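Local atomic coordinates of putative NADH-flavin reductase (Streptococcus pneumoniae TIGR4, PDB entry 4R01), a protein that probably acts as an NAD(P)H-dependent oxidoreductase, perhaps reducing flavin with NADH, on a Rossmann dinucleotide-binding fold. Residues G102-D107 with K202-L207. Numbering follows the deposited sequence.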
loop_
_atom_site.group_PDB
_atom_site.type_symbol
_atom_site.label_atom_id
_atom_site.label_comp_id
_atom_site.label_asym_id
_atom_site.label_seq_id
_atom_site.Cartn_x
_atom_site.Cartn_y
_atom_site.Cartn_z
ATOM N N GLY A 102 5.346 -9.557 -12.374
ATOM C CA GLY A 102 4.699 -8.404 -12.976
ATOM C C GLY A 102 3.471 -8.711 -13.818
ATOM O O GLY A 102 2.632 -7.838 -14.038
ATOM N N SER A 103 3.362 -9.953 -14.283
ATOM C CA SER A 103 2.277 -10.350 -15.176
ATOM C C SER A 103 1.084 -10.930 -14.424
ATOM O O SER A 103 0.103 -11.351 -15.036
ATOM C CB SER A 103 2.777 -11.371 -16.196
ATOM O OG SER A 103 3.151 -12.578 -15.552
ATOM N N LEU A 104 1.182 -10.976 -13.101
ATOM C CA LEU A 104 0.086 -11.456 -12.268
ATOM C C LEU A 104 -1.097 -10.498 -12.344
ATOM O O LEU A 104 -0.917 -9.282 -12.346
ATOM C CB LEU A 104 0.546 -11.622 -10.817
ATOM C CG LEU A 104 1.513 -12.780 -10.559
ATOM C CD1 LEU A 104 2.191 -12.640 -9.203
ATOM C CD2 LEU A 104 0.785 -14.116 -10.667
ATOM N N TYR A 105 -2.303 -11.052 -12.419
ATOM C CA TYR A 105 -3.522 -10.247 -12.421
ATOM C C TYR A 105 -3.824 -9.705 -11.027
ATOM O O TYR A 105 -3.585 -10.381 -10.025
ATOM C CB TYR A 105 -4.711 -11.066 -12.930
ATOM C CG TYR A 105 -4.570 -11.538 -14.358
ATOM C CD1 TYR A 105 -4.971 -10.734 -15.417
ATOM C CD2 TYR A 105 -4.041 -12.788 -14.649
ATOM C CE1 TYR A 105 -4.849 -11.162 -16.726
ATOM C CE2 TYR A 105 -3.912 -13.224 -15.955
ATOM C CZ TYR A 105 -4.318 -12.408 -16.990
ATOM O OH TYR A 105 -4.193 -12.840 -18.291
ATOM N N ILE A 106 -4.357 -8.490 -10.968
ATOM C CA ILE A 106 -4.634 -7.836 -9.694
ATOM C C ILE A 106 -5.856 -8.417 -8.977
ATOM O O ILE A 106 -5.928 -8.384 -7.748
ATOM C CB ILE A 106 -4.845 -6.320 -9.880
ATOM C CG1 ILE A 106 -6.024 -6.057 -10.813
ATOM C CG2 ILE A 106 -3.591 -5.668 -10.429
ATOM C CD1 ILE A 106 -6.368 -4.605 -10.945
ATOM N N ASP A 107 -6.812 -8.948 -9.736
ATOM C CA ASP A 107 -8.018 -9.516 -9.136
ATOM C C ASP A 107 -8.724 -10.505 -10.061
ATOM O O ASP A 107 -8.222 -10.834 -11.137
ATOM C CB ASP A 107 -8.987 -8.401 -8.718
ATOM C CG ASP A 107 -9.305 -7.435 -9.848
ATOM O OD1 ASP A 107 -9.632 -7.891 -10.962
ATOM O OD2 ASP A 107 -9.227 -6.211 -9.621
ATOM N N LYS A 202 -0.099 -26.226 -19.272
ATOM C CA LYS A 202 -0.566 -25.125 -20.118
ATOM C C LYS A 202 -1.257 -24.031 -19.304
ATOM O O LYS A 202 -2.292 -23.503 -19.707
ATOM C CB LYS A 202 -1.507 -25.639 -21.210
ATOM C CG LYS A 202 -0.913 -26.728 -22.087
ATOM C CD LYS A 202 -1.878 -27.116 -23.191
ATOM C CE LYS A 202 -1.415 -28.356 -23.928
ATOM N NZ LYS A 202 -2.369 -28.719 -25.008
ATOM N N GLU A 203 -0.675 -23.694 -18.158
ATOM C CA GLU A 203 -1.179 -22.601 -17.337
ATOM C C GLU A 203 -0.073 -22.049 -16.444
ATOM O O GLU A 203 1.008 -22.632 -16.350
ATOM C CB GLU A 203 -2.372 -23.059 -16.497
ATOM C CG GLU A 203 -2.143 -24.337 -15.709
ATOM C CD GLU A 203 -3.305 -24.670 -14.790
ATOM O OE1 GLU A 203 -3.580 -23.878 -13.864
ATOM O OE2 GLU A 203 -3.949 -25.720 -14.999
ATOM N N ARG A 204 -0.338 -20.915 -15.804
ATOM C CA ARG A 204 0.647 -20.311 -14.918
ATOM C C ARG A 204 0.311 -20.490 -13.447
ATOM O O ARG A 204 -0.821 -20.259 -13.022
ATOM C CB ARG A 204 0.806 -18.816 -15.197
ATOM C CG ARG A 204 1.509 -18.122 -14.039
ATOM C CD ARG A 204 1.634 -16.642 -14.210
ATOM N NE ARG A 204 0.345 -15.970 -14.265
ATOM C CZ ARG A 204 0.227 -14.660 -14.416
ATOM N NH1 ARG A 204 1.324 -13.919 -14.498
ATOM N NH2 ARG A 204 -0.968 -14.092 -14.473
ATOM N N ILE A 205 1.315 -20.892 -12.674
ATOM C CA ILE A 205 1.208 -20.907 -11.226
ATOM C C ILE A 205 2.100 -19.823 -10.634
ATOM O O ILE A 205 2.957 -19.270 -11.326
ATOM C CB ILE A 205 1.606 -22.271 -10.648
ATOM C CG1 ILE A 205 3.033 -22.623 -11.073
ATOM C CG2 ILE A 205 0.629 -23.339 -11.107
ATOM C CD1 ILE A 205 3.510 -23.959 -10.553
ATOM N N SER A 206 1.900 -19.521 -9.356
ATOM C CA SER A 206 2.734 -18.540 -8.668
ATOM C C SER A 206 3.153 -19.058 -7.294
ATOM O O SER A 206 2.439 -19.849 -6.674
ATOM C CB SER A 206 2.000 -17.202 -8.534
ATOM O OG SER A 206 0.746 -17.371 -7.899
ATOM N N LEU A 207 4.314 -18.609 -6.828
ATOM C CA LEU A 207 4.871 -19.082 -5.565
ATOM C C LEU A 207 5.204 -17.924 -4.628
ATOM O O LEU A 207 5.525 -16.827 -5.085
ATOM C CB LEU A 207 6.120 -19.930 -5.821
ATOM C CG LEU A 207 5.893 -21.210 -6.626
ATOM C CD1 LEU A 207 7.223 -21.852 -7.004
ATOM C CD2 LEU A 207 5.039 -22.177 -5.829
#
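Arg204 reaches from strand 203-209 to grip the backbone of Ser103, joining the sheet of an NAD(P)-binding Rossmann fold to the irregular loop that runs from strand 94-98 to helix 125-138. The backbones themselves stay well apart, with Leu104 CA and Ser206 CA 8.4 Å from each other, and side chains bridge the interval.

The polar part is a fork on a single acceptor. Arg204 NH2 donates to Ser103 O over 3.0 Å, with an N-H...O angle of 142°. Arg204 NH1 adds a weak bond to the same oxygen at 2.9 Å. The oxygen lies almost in the guanidinium plane, whereas NH2 sits above the carbonyl plane. The CA-CB bond of Arg204 points toward the loop, chi1 of 164° puts CG anti to the backbone N, and the chain bends at chi3, which places NE. That nitrogen forms a salt bridge with OE2 of Glu170, just beyond strand 165-168, so the guanidinium has a second polar partner besides Ser103 O; the acidic partner probably offsets its charge in this buried setting.

A nonpolar contact lies on one face of this group. Leu104 lays CD2 over the centre of that face, 3.8 Å from Arg204 CZ. The same methyl meets Ser206 CB, while Ser206 OG turns to a hydrogen bond with Gly169 O. Leu135 of helix 125-138 also touches the Arg204 side chain.

The Tyr105 ring stands at 90° to the guanidinium, and NH2 approaches it obliquely, close to both CD2 and CE2. Tyr105 CD2 lies at the guanidinium edge, near its plane, 3.3 Å from Arg204 NH2.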